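Local coordinates for protein Alpha/beta hydrolase (PDB 3BDV) that is of uncertain function but probably acts as a hydrolase of the alpha/beta-hydrolase fold, and binds calcium ions, at residues Ala100-Val105 and Leu124-Leu129; Asp117-Ser122 and Gln149-Glu154; Asp8-Glu13 and Arg179-Ser184; Gln16-Val21 and Pro75-Gly80; Ala132-Pro137 and Leu155-Glu160. All blocks are in the same frame, centred on the assembly; numbering follows the deposited sequence. Where two conformers were deposited one is given.

Contact 1 of 5, residues Ala100-Val105 and Leu124-Leu129; sequences AGVMLV and LSVPTL
Three backbone hydrogen bonds set strand 99-105 and the start of strand 128-132 in parallel register. Val-102 N donates to Pro-127 O (3.0 Å) and Val-102 O accepts from Leu-129 N (3.0 Å), so this valine spends both its polar backbone atoms on the residues flanking Thr-128. The third bond, Leu-104 N to Leu-129 O at 2.7 Å, is the shortest and nearly straight (174°). Proline suits the strand's entrance because this ladder asks its carbonyl, not a backbone N-H, to bond. A weaker CA-H...O contact brings Gly-101 CA within 3.1 Å of Pro-127 O, helped by the lack of a side chain there.

Apolar contact runs along one face. Val-102 and Thr-128 extend in parallel from neighbouring strands; with chi1 at -61°, Val-102 CG2 takes the crowded place between backbone N and carbonyl carbon and packs on both OG1 (3.4 Å) and CG2 (3.6 Å) of Thr-128. Thr-128 CG2 is also met obliquely by Leu-104 CD1 at 3.8 Å, and Leu-124 in the preceding loop reaches Val-102 CG2 with CD1. Helix 83-93 packs on Val-102, Leu-104 and Leu-124; Met-103 (selenomethionine) and Leu-129 face helix 174-185 instead.

The one side-chain polar bond is local: Thr-128 OG1 donates to Val-126 O (2.9 Å) from above the carbonyl plane. That internal bond lets the buried hydroxyl sit among apolar groups.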
# COMPACT_ATOMS: atom_id res chain seq x y z
N ALA A 100 -10.69 4.34 3.97
CA ALA A 100 -11.41 4.66 2.71
C ALA A 100 -11.05 3.65 1.63
O ALA A 100 -11.90 3.30 0.80
CB ALA A 100 -11.06 6.07 2.23
N GLY A 101 -9.79 3.20 1.63
CA GLY A 101 -9.27 2.33 0.57
C GLY A 101 -7.89 1.82 0.92
O GLY A 101 -7.25 2.31 1.87
N VAL A 102 -7.45 0.80 0.20
CA VAL A 102 -6.10 0.31 0.39
C VAL A 102 -5.46 0.04 -0.95
O VAL A 102 -6.11 -0.36 -1.92
CB VAL A 102 -6.01 -0.95 1.32
CG1 VAL A 102 -6.54 -0.66 2.73
CG2 VAL A 102 -6.70 -2.13 0.70
N MSE A 103 -4.18 0.36 -1.03
CA MSE A 103 -3.34 0.16 -2.22
C MSE A 103 -2.26 -0.81 -1.81
O MSE A 103 -1.48 -0.51 -0.89
CB MSE A 103 -2.74 1.49 -2.69
CG MSE A 103 -1.76 1.34 -3.76
SE MSE A 103 -1.51 3.08 -4.62
CE MSE A 103 0.09 2.77 -5.56
N LEU A 104 -2.25 -1.98 -2.46
CA LEU A 104 -1.38 -3.13 -2.12
C LEU A 104 -0.36 -3.27 -3.24
O LEU A 104 -0.65 -3.72 -4.33
CB LEU A 104 -2.18 -4.42 -1.95
CG LEU A 104 -3.32 -4.31 -0.97
CD1 LEU A 104 -4.20 -5.59 -0.79
CD2 LEU A 104 -2.78 -3.84 0.39
N VAL A 105 0.87 -2.91 -2.94
CA VAL A 105 1.89 -2.91 -3.96
C VAL A 105 2.84 -4.07 -3.70
O VAL A 105 3.48 -4.12 -2.66
CB VAL A 105 2.70 -1.59 -3.94
CG1 VAL A 105 3.84 -1.65 -5.05
CG2 VAL A 105 1.76 -0.37 -4.10
N LEU A 124 -12.16 -7.71 0.68
CA LEU A 124 -11.85 -6.65 1.59
C LEU A 124 -13.10 -5.73 1.62
O LEU A 124 -13.77 -5.50 0.61
CB LEU A 124 -10.63 -5.86 1.17
CG LEU A 124 -9.33 -6.69 1.20
CD1 LEU A 124 -8.13 -5.88 0.77
CD2 LEU A 124 -9.11 -7.25 2.59
N SER A 125 -13.42 -5.22 2.78
CA SER A 125 -14.65 -4.46 2.91
C SER A 125 -14.52 -3.07 2.28
O SER A 125 -15.48 -2.31 2.28
CB SER A 125 -15.00 -4.34 4.40
OG SER A 125 -13.97 -3.64 5.09
N VAL A 126 -13.34 -2.72 1.77
CA VAL A 126 -13.13 -1.37 1.21
C VAL A 126 -12.53 -1.48 -0.16
O VAL A 126 -11.90 -2.50 -0.48
CB VAL A 126 -12.15 -0.56 2.05
CG1 VAL A 126 -12.70 -0.42 3.47
CG2 VAL A 126 -10.76 -1.24 2.05
N PRO A 127 -12.68 -0.43 -0.97
CA PRO A 127 -12.02 -0.41 -2.27
C PRO A 127 -10.51 -0.65 -2.19
O PRO A 127 -9.81 -0.02 -1.37
CB PRO A 127 -12.36 1.00 -2.82
CG PRO A 127 -13.66 1.33 -2.13
CD PRO A 127 -13.53 0.77 -0.76
N THR A 128 -10.04 -1.53 -3.07
CA THR A 128 -8.66 -2.01 -3.09
C THR A 128 -8.06 -2.01 -4.51
O THR A 128 -8.69 -2.42 -5.49
CB THR A 128 -8.62 -3.42 -2.46
OG1 THR A 128 -9.22 -3.38 -1.14
CG2 THR A 128 -7.24 -4.01 -2.36
N LEU A 129 -6.82 -1.58 -4.59
CA LEU A 129 -6.02 -1.63 -5.79
C LEU A 129 -4.74 -2.44 -5.48
O LEU A 129 -4.05 -2.13 -4.51
CB LEU A 129 -5.66 -0.22 -6.16
CG LEU A 129 -5.19 0.20 -7.51
CD1 LEU A 129 -6.29 -0.07 -8.53
CD2 LEU A 129 -4.84 1.71 -7.35

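Contact 2 of 5, residues Asp117-Ser122 and Gln149-Glu154; sequences DRIQAS and QAWDSE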
# COMPACT_ATOMS: atom_id res chain seq x y z
N ASP A 117 -2.10 -18.54 7.67
CA ASP A 117 -3.22 -18.78 8.56
C ASP A 117 -3.91 -17.52 9.06
O ASP A 117 -4.90 -17.59 9.77
CB ASP A 117 -2.79 -19.66 9.73
CG ASP A 117 -1.69 -19.06 10.58
OD1 ASP A 117 -0.93 -18.16 10.13
OD2 ASP A 117 -1.54 -19.55 11.72
N ARG A 118 -3.41 -16.37 8.64
CA ARG A 118 -3.97 -15.10 9.08
C ARG A 118 -4.46 -14.19 7.99
O ARG A 118 -5.12 -13.19 8.26
CB ARG A 118 -2.93 -14.43 9.94
CG ARG A 118 -2.72 -15.36 11.16
CD ARG A 118 -1.99 -14.78 12.22
NE ARG A 118 -2.74 -13.73 12.89
CZ ARG A 118 -2.17 -12.88 13.72
NH1 ARG A 118 -0.87 -12.95 13.94
NH2 ARG A 118 -2.88 -11.94 14.29
N ILE A 119 -4.16 -14.50 6.74
CA ILE A 119 -4.63 -13.66 5.68
C ILE A 119 -5.73 -14.44 4.97
O ILE A 119 -5.48 -15.56 4.49
CB ILE A 119 -3.47 -13.36 4.70
CG1 ILE A 119 -2.35 -12.60 5.43
CG2 ILE A 119 -4.00 -12.65 3.43
CD1 ILE A 119 -2.77 -11.26 6.07
N GLN A 120 -6.95 -13.88 4.91
CA GLN A 120 -8.09 -14.58 4.34
C GLN A 120 -8.22 -14.30 2.85
O GLN A 120 -7.91 -13.20 2.38
CB GLN A 120 -9.37 -14.16 5.03
CG GLN A 120 -9.33 -14.27 6.55
CD GLN A 120 -10.55 -13.65 7.20
OE1 GLN A 120 -11.67 -13.79 6.69
NE2 GLN A 120 -10.35 -12.96 8.32
N ALA A 121 -8.66 -15.33 2.11
CA ALA A 121 -8.98 -15.24 0.70
C ALA A 121 -10.46 -14.89 0.60
O ALA A 121 -11.30 -15.69 0.24
CB ALA A 121 -8.67 -16.52 0.03
N SER A 122 -10.74 -13.65 0.97
CA SER A 122 -12.10 -13.14 0.99
C SER A 122 -12.08 -11.63 0.77
O SER A 122 -11.06 -10.95 1.02
CB SER A 122 -12.82 -13.55 2.28
OG SER A 122 -12.08 -13.23 3.42
N GLN A 149 -8.41 -11.38 -6.97
CA GLN A 149 -9.76 -11.81 -7.23
C GLN A 149 -10.44 -12.14 -5.92
O GLN A 149 -11.58 -11.70 -5.65
CB GLN A 149 -9.79 -13.02 -8.17
CG GLN A 149 -11.17 -13.51 -8.58
CD GLN A 149 -11.09 -14.69 -9.57
OE1 GLN A 149 -10.29 -15.62 -9.39
NE2 GLN A 149 -11.93 -14.67 -10.61
N ALA A 150 -9.76 -12.87 -5.06
CA ALA A 150 -10.34 -13.21 -3.75
C ALA A 150 -10.68 -11.96 -2.93
O ALA A 150 -11.70 -11.93 -2.26
CB ALA A 150 -9.40 -14.06 -2.99
N TRP A 151 -9.77 -10.97 -2.95
CA TRP A 151 -9.90 -9.75 -2.16
C TRP A 151 -10.86 -8.73 -2.80
O TRP A 151 -11.16 -7.70 -2.19
CB TRP A 151 -8.55 -9.08 -1.96
CG TRP A 151 -7.54 -9.82 -1.11
CD1 TRP A 151 -7.80 -10.68 -0.10
CD2 TRP A 151 -6.13 -9.69 -1.18
NE1 TRP A 151 -6.64 -11.13 0.45
CE2 TRP A 151 -5.59 -10.54 -0.21
CE3 TRP A 151 -5.24 -9.01 -2.04
CZ2 TRP A 151 -4.24 -10.67 0.00
CZ3 TRP A 151 -3.87 -9.15 -1.83
CH2 TRP A 151 -3.40 -9.98 -0.82
N ASP A 152 -11.34 -9.05 -4.00
CA ASP A 152 -12.14 -8.12 -4.81
C ASP A 152 -11.38 -6.81 -5.05
O ASP A 152 -11.92 -5.71 -4.91
CB ASP A 152 -13.49 -7.84 -4.13
CG ASP A 152 -14.54 -7.37 -5.10
OD1 ASP A 152 -14.32 -7.38 -6.34
OD2 ASP A 152 -15.62 -7.02 -4.59
N SER A 153 -10.12 -6.94 -5.44
CA SER A 153 -9.27 -5.82 -5.75
C SER A 153 -9.07 -5.72 -7.24
O SER A 153 -9.00 -6.73 -7.93
CB SER A 153 -7.91 -6.08 -5.07
OG SER A 153 -6.93 -5.13 -5.45
N GLU A 154 -8.89 -4.50 -7.75
CA GLU A 154 -8.43 -4.29 -9.10
C GLU A 154 -6.98 -4.75 -9.15
O GLU A 154 -6.25 -4.54 -8.17
CB GLU A 154 -8.43 -2.80 -9.44
CG GLU A 154 -8.91 -2.46 -10.80
CD GLU A 154 -8.94 -0.96 -11.06
OE1 GLU A 154 -9.43 -0.20 -10.19
OE2 GLU A 154 -8.48 -0.55 -12.13
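Ala-150, in the last turn of helix 141-151, turns its methyl toward residues 117-122; CB lies 3.8 Å from Ala-121 C, and so small a side chain lets the loop run close beside the helix. Trp-151 carries most of the rest. Its CG is anti to the carbonyl carbon (chi1 -68°), which swings the indole edge to the loop. NE1 donates to Gln-120 O at 3.1 Å, in the ring plane and in the carbonyl plane, though the bond is bent (139°). Along the same edge Ser-122 O sits 3.5 Å from Trp-151 CD1, and Ile-119 CG2 meets CZ2 at 4.0 Å. With an inverse gamma turn at Ala-121, both carbonyls lie at one ring edge; Gln-93 of helix 83-93 also donates to Gln-120 O.

Asp-152 then leaves the helix with positive phi (56°), and its N bonds back to Gln-149 O at 3.1 Å. Its carboxylate is directed clear of residues 117-122, and it binds calcium in a crystal structure of this protein, though no ion is bound to it here. Beyond it the chain enters the edge strand. This is a Schellman C-cap, ending a helix where an alpha/beta-hydrolase chain turns into its next parallel strand.

Contact 3 of 5, residues Asp8-Glu13 and Arg179-Ser184; sequences DLRLTE and RLAEFS. With EDO (1,2-ethanediol), chain H.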
# COMPACT_ATOMS: atom_id res chain seq x y z
N ASP A 8 0.69 16.25 -8.96
CA ASP A 8 0.83 16.94 -7.67
C ASP A 8 -0.37 17.76 -7.31
O ASP A 8 -0.80 17.70 -6.14
CB ASP A 8 2.07 17.81 -7.64
CG ASP A 8 3.33 16.99 -7.75
OD1 ASP A 8 3.25 15.82 -7.44
OD2 ASP A 8 4.36 17.50 -8.18
N LEU A 9 -0.97 18.47 -8.27
CA LEU A 9 -2.18 19.26 -7.96
C LEU A 9 -3.33 18.36 -7.54
O LEU A 9 -4.01 18.62 -6.56
CB LEU A 9 -2.65 20.07 -9.18
CG LEU A 9 -1.83 21.27 -9.65
CD1 LEU A 9 -2.14 21.62 -11.12
CD2 LEU A 9 -2.07 22.45 -8.73
N ARG A 10 -3.52 17.27 -8.27
CA ARG A 10 -4.63 16.36 -7.98
C ARG A 10 -4.42 15.72 -6.63
O ARG A 10 -5.36 15.67 -5.83
CB ARG A 10 -4.76 15.30 -9.07
CG ARG A 10 -5.40 15.83 -10.35
CD ARG A 10 -5.35 14.82 -11.46
NE ARG A 10 -6.30 13.72 -11.27
CZ ARG A 10 -6.40 12.72 -12.14
NH1 ARG A 10 -5.62 12.67 -13.22
NH2 ARG A 10 -7.21 11.72 -11.95
N LEU A 11 -3.19 15.29 -6.32
CA LEU A 11 -2.95 14.63 -5.02
C LEU A 11 -3.01 15.61 -3.85
O LEU A 11 -3.49 15.27 -2.77
CB LEU A 11 -1.64 13.82 -5.01
CG LEU A 11 -1.77 12.49 -5.73
CD1 LEU A 11 -0.36 11.91 -6.05
CD2 LEU A 11 -2.66 11.51 -5.00
N THR A 12 -2.60 16.85 -4.10
CA THR A 12 -2.73 17.90 -3.09
C THR A 12 -4.21 18.15 -2.72
O THR A 12 -4.56 18.23 -1.55
CB THR A 12 -1.98 19.19 -3.55
OG1 THR A 12 -0.58 18.92 -3.63
CG2 THR A 12 -2.25 20.34 -2.58
N GLU A 13 -5.10 18.18 -3.71
CA GLU A 13 -6.55 18.25 -3.43
C GLU A 13 -7.11 17.05 -2.68
O GLU A 13 -7.97 17.18 -1.80
CB GLU A 13 -7.36 18.42 -4.70
CG GLU A 13 -7.14 19.74 -5.38
CD GLU A 13 -7.57 20.91 -4.51
OE1 GLU A 13 -8.75 20.95 -4.11
OE2 GLU A 13 -6.71 21.78 -4.21
N ARG A 179 -1.99 6.40 -10.73
CA ARG A 179 -3.07 5.50 -10.34
C ARG A 179 -3.68 5.81 -8.99
O ARG A 179 -4.89 5.69 -8.80
CB ARG A 179 -2.56 4.05 -10.37
CG ARG A 179 -2.19 3.63 -11.72
CD ARG A 179 -3.35 3.77 -12.68
NE ARG A 179 -4.50 2.98 -12.27
CZ ARG A 179 -4.80 1.77 -12.74
NH1 ARG A 179 -4.07 1.19 -13.67
NH2 ARG A 179 -5.92 1.16 -12.30
N LEU A 180 -2.85 6.16 -8.02
CA LEU A 180 -3.35 6.54 -6.73
C LEU A 180 -4.29 7.74 -6.82
O LEU A 180 -5.29 7.80 -6.15
CB LEU A 180 -2.17 6.89 -5.83
CG LEU A 180 -2.51 7.38 -4.41
CD1 LEU A 180 -3.38 6.36 -3.60
CD2 LEU A 180 -1.25 7.73 -3.71
N ALA A 181 -3.93 8.72 -7.63
CA ALA A 181 -4.76 9.88 -7.80
C ALA A 181 -6.14 9.52 -8.35
O ALA A 181 -7.16 9.93 -7.81
CB ALA A 181 -4.00 10.90 -8.75
N GLU A 182 -6.15 8.69 -9.38
CA GLU A 182 -7.35 8.22 -10.04
C GLU A 182 -8.30 7.53 -9.07
O GLU A 182 -9.51 7.81 -9.04
CB GLU A 182 -6.98 7.27 -11.18
CG GLU A 182 -6.23 8.00 -12.32
CD GLU A 182 -5.62 7.10 -13.35
OE1 GLU A 182 -5.80 5.89 -13.22
OE2 GLU A 182 -4.96 7.62 -14.27
N PHE A 183 -7.71 6.61 -8.30
CA PHE A 183 -8.40 5.78 -7.29
C PHE A 183 -8.91 6.58 -6.13
O PHE A 183 -10.06 6.45 -5.73
CB PHE A 183 -7.37 4.73 -6.84
CG PHE A 183 -7.79 3.85 -5.69
CD1 PHE A 183 -8.81 2.92 -5.84
CD2 PHE A 183 -7.09 3.87 -4.49
CE1 PHE A 183 -9.12 2.06 -4.79
CE2 PHE A 183 -7.40 3.04 -3.44
CZ PHE A 183 -8.39 2.15 -3.56
N SER A 184 -8.04 7.40 -5.56
CA SER A 184 -8.41 8.19 -4.41
C SER A 184 -9.44 9.24 -4.69
O SER A 184 -10.28 9.47 -3.85
CB SER A 184 -7.17 8.80 -3.72
OG SER A 184 -6.49 9.74 -4.57
C1 EDO H . -2.42 13.83 -14.21
O1 EDO H . -3.75 14.38 -14.36
C2 EDO H . -2.36 12.36 -13.79
O2 EDO H . -2.16 11.47 -14.90
O HOH W 1 -4.79 10.12 -14.52
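Leu-11 leans across from helix 4-15 and lays one branch on the backbone of helix 174-185: CD2 sits 3.9 Å from Ala-181 CA and 4.0 Å from Ala-181 CB, with Leu-180 beyond it. Alanine suits this closest point because its small methyl points toward the other helix and lets Leu-11 rest on the backbone; the axes pass 9.6 Å apart, at 40°. Ser-184 borders the same patch, its OG donating to Leu-180 O, so the buried hydroxyl is spent within its own helix.

Arg-10 bends at chi3 (73°), bringing one face of the guanidinium over the alanine methyl; NH2 lies 3.9 Å from Glu-182 CG, the two chains crossing obliquely. The guanidinium and carboxylate planes lie only 26° from parallel, yet Arg-10 NH1 and Glu-182 OE2 remain 5.2 Å apart. A water closes that gap, accepting from Arg-10 NH1 (3.0 Å) and donating to Glu-182 OE2 (2.5 Å). At the guanidinium edge, NH1 also donates to O1 of 1,2-ethanediol (2.8 Å), probably from the crystallisation liquor.

Arg-10 NE forms a direct salt bridge with Glu-185, just beyond 179-184 on that helix. Glu-182 OE2 pairs with Lys-178, and OE1 with Arg-179 NE by charge alone, no N-H pointing at it. An apolar centre round Leu-11 and Ala-181 is thus bordered by one direct and one water-bridged ion pair.

Contact 4 of 5, residues Gln16-Val21 and Pro75-Gly80; sequences QQLTMV and PVILIG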
# COMPACT_ATOMS: atom_id res chain seq x y z
N GLN A 16 -6.56 17.20 1.04
CA GLN A 16 -7.45 18.06 1.83
C GLN A 16 -8.52 17.26 2.59
O GLN A 16 -9.10 17.78 3.55
CB GLN A 16 -8.18 19.09 0.97
CG GLN A 16 -7.34 19.84 -0.04
CD GLN A 16 -6.47 20.90 0.58
OE1 GLN A 16 -5.74 20.66 1.53
NE2 GLN A 16 -6.55 22.11 0.02
N GLN A 17 -8.82 16.05 2.12
CA GLN A 17 -9.91 15.25 2.68
C GLN A 17 -9.59 13.79 3.06
O GLN A 17 -10.34 13.18 3.80
CB GLN A 17 -11.07 15.23 1.72
CG GLN A 17 -11.75 16.58 1.51
CD GLN A 17 -13.05 16.42 0.74
OE1 GLN A 17 -13.94 15.71 1.17
NE2 GLN A 17 -13.15 17.08 -0.41
N LEU A 18 -8.51 13.23 2.52
CA LEU A 18 -8.08 11.87 2.83
C LEU A 18 -6.63 11.90 3.26
O LEU A 18 -5.86 12.70 2.77
CB LEU A 18 -8.16 10.96 1.59
CG LEU A 18 -9.54 10.78 1.00
CD1 LEU A 18 -9.50 9.98 -0.30
CD2 LEU A 18 -10.48 10.11 2.04
N THR A 19 -6.26 10.99 4.15
CA THR A 19 -4.89 10.91 4.61
C THR A 19 -4.25 9.65 4.07
O THR A 19 -4.80 8.55 4.24
CB THR A 19 -4.88 10.88 6.16
OG1 THR A 19 -5.36 12.14 6.64
CG2 THR A 19 -3.50 10.62 6.72
N MSE A 20 -3.11 9.80 3.42
CA MSE A 20 -2.35 8.65 2.97
C MSE A 20 -1.49 8.15 4.11
O MSE A 20 -0.78 8.94 4.72
CB MSE A 20 -1.41 9.02 1.85
CG MSE A 20 -2.04 9.70 0.68
SE MSE A 20 -3.54 8.85 -0.11
CE MSE A 20 -3.59 9.82 -1.79
N VAL A 21 -1.52 6.84 4.34
CA VAL A 21 -0.63 6.20 5.31
C VAL A 21 0.30 5.19 4.60
O VAL A 21 -0.18 4.18 4.10
CB VAL A 21 -1.42 5.55 6.45
CG1 VAL A 21 -0.44 4.94 7.44
CG2 VAL A 21 -2.31 6.59 7.16
N PRO A 75 -10.50 10.03 6.89
CA PRO A 75 -10.39 8.67 6.39
C PRO A 75 -9.04 8.46 5.73
O PRO A 75 -8.52 9.38 5.08
CB PRO A 75 -11.50 8.58 5.37
CG PRO A 75 -12.43 9.68 5.71
CD PRO A 75 -11.54 10.78 6.18
N VAL A 76 -8.51 7.23 5.85
CA VAL A 76 -7.16 6.92 5.46
C VAL A 76 -7.16 6.01 4.23
O VAL A 76 -8.05 5.18 4.06
CB VAL A 76 -6.41 6.25 6.61
CG1 VAL A 76 -5.22 5.51 6.12
CG2 VAL A 76 -6.00 7.29 7.64
N ILE A 77 -6.16 6.19 3.38
CA ILE A 77 -5.80 5.16 2.40
C ILE A 77 -4.50 4.53 2.84
O ILE A 77 -3.50 5.24 2.98
CB ILE A 77 -5.65 5.74 0.97
CG1 ILE A 77 -7.00 6.29 0.49
CG2 ILE A 77 -5.15 4.65 0.03
CD1 ILE A 77 -6.98 7.05 -0.83
N LEU A 78 -4.52 3.23 3.11
CA LEU A 78 -3.27 2.50 3.48
C LEU A 78 -2.51 2.16 2.22
O LEU A 78 -3.08 1.60 1.30
CB LEU A 78 -3.60 1.22 4.23
CG LEU A 78 -4.26 1.39 5.61
CD1 LEU A 78 -4.53 0.02 6.20
CD2 LEU A 78 -3.42 2.28 6.53
N ILE A 79 -1.24 2.52 2.15
CA ILE A 79 -0.44 2.27 0.90
C ILE A 79 0.69 1.34 1.37
O ILE A 79 1.68 1.75 2.02
CB ILE A 79 0.09 3.56 0.28
CG1 ILE A 79 -1.01 4.55 -0.11
CG2 ILE A 79 1.01 3.23 -0.92
CD1 ILE A 79 -0.53 5.94 -0.52
N GLY A 80 0.50 0.05 1.09
CA GLY A 80 1.39 -0.97 1.59
C GLY A 80 2.36 -1.57 0.58
O GLY A 80 2.03 -1.68 -0.58
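Thr-19 O is gripped by one hydrogen bond, from Ile-77 N (2.9 Å), and by a weaker CA-H...O contact from Val-76 CA (3.1 Å). It belongs to a ladder of four hydrogen bonds. Thr-19 N donates to Pro-75 O, Val-21 N to Ile-77 O almost straight (176°), and Ile-79 N to Val-21 O at 2.8 Å, each in the carbonyl plane. The strands are parallel in sense with a crossing angle of -25°, the ordinary twist of such a sheet.

On one face Val-21 crosses Val-76 obliquely. Val-21 CG1 stands anti to the backbone N (chi1 -178°), which puts CG2 against Val-76 CG1 at 3.3 Å, closer than two methyls normally pack. Leu-78 CD2 lies beside Val-21 CB at 3.8 Å. Branched residues suit these extended, buried positions. On the other face the selenium of Met-20 (selenomethionine), its chain bent at chi2, rests against Ile-77 CB at 3.9 Å. Ile-77 CD1 is also met by Leu-18 CD1 (3.9 Å). The Thr-19 hydroxyl accepts from the side-chain amide of Gln-74.

Gly-80 opens the GxSxG sequence of a probable nucleophile elbow. Helix 58-70, including Glu-68 of a calcium site, packs on the Val-21, Val-76 and Leu-78 face. Helix 174-185 covers Met-20, Ile-77 and Ile-79, while strands 46-47 and 99-105 flank the pair in the sheet.

Contact 5 of 5, residues Ala132-Pro137 and Leu155-Glu160; sequences ASHNDP and LVDVGE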
# COMPACT_ATOMS: atom_id res chain seq x y z
N ALA A 132 0.99 -5.82 -9.21
CA ALA A 132 1.69 -7.11 -9.22
C ALA A 132 2.73 -7.13 -10.33
O ALA A 132 2.48 -6.71 -11.42
CB ALA A 132 0.70 -8.24 -9.39
N SER A 133 3.91 -7.65 -10.01
CA SER A 133 5.02 -7.82 -10.96
C SER A 133 5.10 -9.29 -11.46
O SER A 133 4.63 -10.23 -10.77
CB SER A 133 6.32 -7.41 -10.25
OG SER A 133 7.46 -7.81 -10.95
N HIS A 134 5.67 -9.48 -12.66
CA HIS A 134 5.85 -10.84 -13.14
C HIS A 134 7.14 -11.50 -12.67
O HIS A 134 7.33 -12.67 -12.96
CB HIS A 134 5.85 -10.89 -14.67
CG HIS A 134 4.49 -10.77 -15.25
ND1 HIS A 134 3.79 -11.86 -15.71
CD2 HIS A 134 3.67 -9.70 -15.34
CE1 HIS A 134 2.60 -11.45 -16.13
NE2 HIS A 134 2.52 -10.15 -15.96
N ASN A 135 8.05 -10.75 -12.06
CA ASN A 135 9.31 -11.29 -11.49
C ASN A 135 9.62 -10.80 -10.07
O ASN A 135 10.74 -10.43 -9.72
CB ASN A 135 10.49 -11.12 -12.42
CG ASN A 135 10.90 -9.67 -12.62
OD1 ASN A 135 10.11 -8.74 -12.39
ND2 ASN A 135 12.14 -9.48 -13.08
N ASP A 136 8.60 -10.89 -9.24
CA ASP A 136 8.69 -10.56 -7.83
C ASP A 136 8.99 -11.86 -7.10
O ASP A 136 8.17 -12.76 -7.12
CB ASP A 136 7.34 -10.03 -7.36
CG ASP A 136 7.33 -9.68 -5.91
OD1 ASP A 136 8.32 -9.97 -5.21
OD2 ASP A 136 6.32 -9.09 -5.46
N PRO A 137 10.12 -11.95 -6.42
CA PRO A 137 10.42 -13.23 -5.74
C PRO A 137 9.41 -13.70 -4.72
O PRO A 137 9.36 -14.90 -4.43
CB PRO A 137 11.78 -12.95 -5.10
CG PRO A 137 12.42 -12.00 -6.06
CD PRO A 137 11.30 -11.05 -6.37
N LEU A 155 -6.58 -5.36 -10.25
CA LEU A 155 -5.23 -5.89 -10.40
C LEU A 155 -4.50 -5.18 -11.52
O LEU A 155 -4.91 -5.23 -12.66
CB LEU A 155 -5.29 -7.39 -10.69
CG LEU A 155 -4.01 -8.25 -10.64
CD1 LEU A 155 -3.20 -8.15 -12.01
CD2 LEU A 155 -3.11 -7.92 -9.43
N VAL A 156 -3.41 -4.52 -11.15
CA VAL A 156 -2.60 -3.73 -12.06
C VAL A 156 -1.31 -4.46 -12.29
O VAL A 156 -0.52 -4.62 -11.37
CB VAL A 156 -2.33 -2.33 -11.51
CG1 VAL A 156 -1.42 -1.48 -12.49
CG2 VAL A 156 -3.67 -1.63 -11.23
N ASP A 157 -1.18 -4.97 -13.50
CA ASP A 157 0.04 -5.66 -13.99
C ASP A 157 1.10 -4.63 -14.40
O ASP A 157 0.92 -3.90 -15.35
CB ASP A 157 -0.39 -6.54 -15.17
CG ASP A 157 0.73 -7.36 -15.76
OD1 ASP A 157 1.91 -7.10 -15.46
OD2 ASP A 157 0.40 -8.29 -16.52
N VAL A 158 2.20 -4.57 -13.63
CA VAL A 158 3.31 -3.63 -13.84
C VAL A 158 4.47 -4.31 -14.59
O VAL A 158 5.57 -3.78 -14.64
CB VAL A 158 3.77 -2.93 -12.52
CG1 VAL A 158 2.62 -2.06 -11.96
CG2 VAL A 158 4.24 -3.96 -11.49
N GLY A 159 4.22 -5.45 -15.19
CA GLY A 159 5.25 -6.11 -15.97
C GLY A 159 6.36 -6.70 -15.12
O GLY A 159 6.15 -7.06 -13.96
N GLU A 160 7.55 -6.79 -15.71
CA GLU A 160 8.70 -7.27 -14.97
C GLU A 160 9.29 -6.13 -14.17
O GLU A 160 10.16 -5.44 -14.66
CB GLU A 160 9.75 -7.88 -15.91
CG GLU A 160 9.39 -9.25 -16.31
CD GLU A 160 10.36 -9.86 -17.30
OE1 GLU A 160 11.42 -9.29 -17.55
OE2 GLU A 160 10.05 -10.93 -17.80
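The imidazole of His-134 is stacked on the ring of Phe-141 from helix 141-151, and its edge meets the carboxylate of Asp-157, with Gly-159 O also at the edge. NE2 donates to Asp-157 OD2 at 2.9 Å, exactly in the ring plane, but the carboxylate is turned 34° from the ring, so the oxygen is met from above its own plane. The other oxygen is fixed too: Asp-157 OD1 accepts from Gly-159 N (2.9 Å) nearly along its C-O axis, an Asx turn. Aspartate suits the place because its short chain, with CG anti to the backbone N, can serve backbone and imidazole at once. The Asn-135 amide crosses Glu-160 at about a right angle, OD1 lying 3.3 Å from Glu-160 C and accepting from Gly-162 N.

Alongside them the parallel ladder runs out. Ala-132 N donates to Val-156 O (2.9 Å) and Val-158 N to Ala-132 O (3.1 Å). His-134 N then reaches Gly-159 O at 2.8 Å from 43° above the carbonyl plane, as Gly-159 turns the chain with positive phi (71°). Ala-132 CB packs on Leu-155 CD2 at 3.8 Å. Ser-133 OG accepts from Asn-135 N (3.2 Å), an ST turn, and also bonds to Ala-161 N and Gly-162 O.

Next along, Asp-136 bonds to His-163, consistent with the acid-histidine pair of an alpha/beta-hydrolase triad. The distinct pair of His-134 and Asp-157 lies near the surface, where the nearby carboxylate would tend to raise the histidine's pKa.

Contacts 4, 1 and 5 come in that order along the chain and follow one another across a single parallel sheet. Contacts 4 and 1 have centres 11 Å apart and meet where strands 76-81 and 99-105 are hydrogen-bonded, whereas contacts 4 and 5 are 24 Å apart, on opposite sides of the chain's centre. Contact 2 adjoins contact 5 in sequence, linking helix 141-151 to edge strand 154-157. Contact 3 joins the two ends of the chain, bringing helix 4-15 against helix 174-185, which touches strands of contacts 1, 4 and 5. Sheet and flanking helices thus build the alpha/beta-hydrolase frame, carrying the probable nucleophile elbow and acid loop on strand ends.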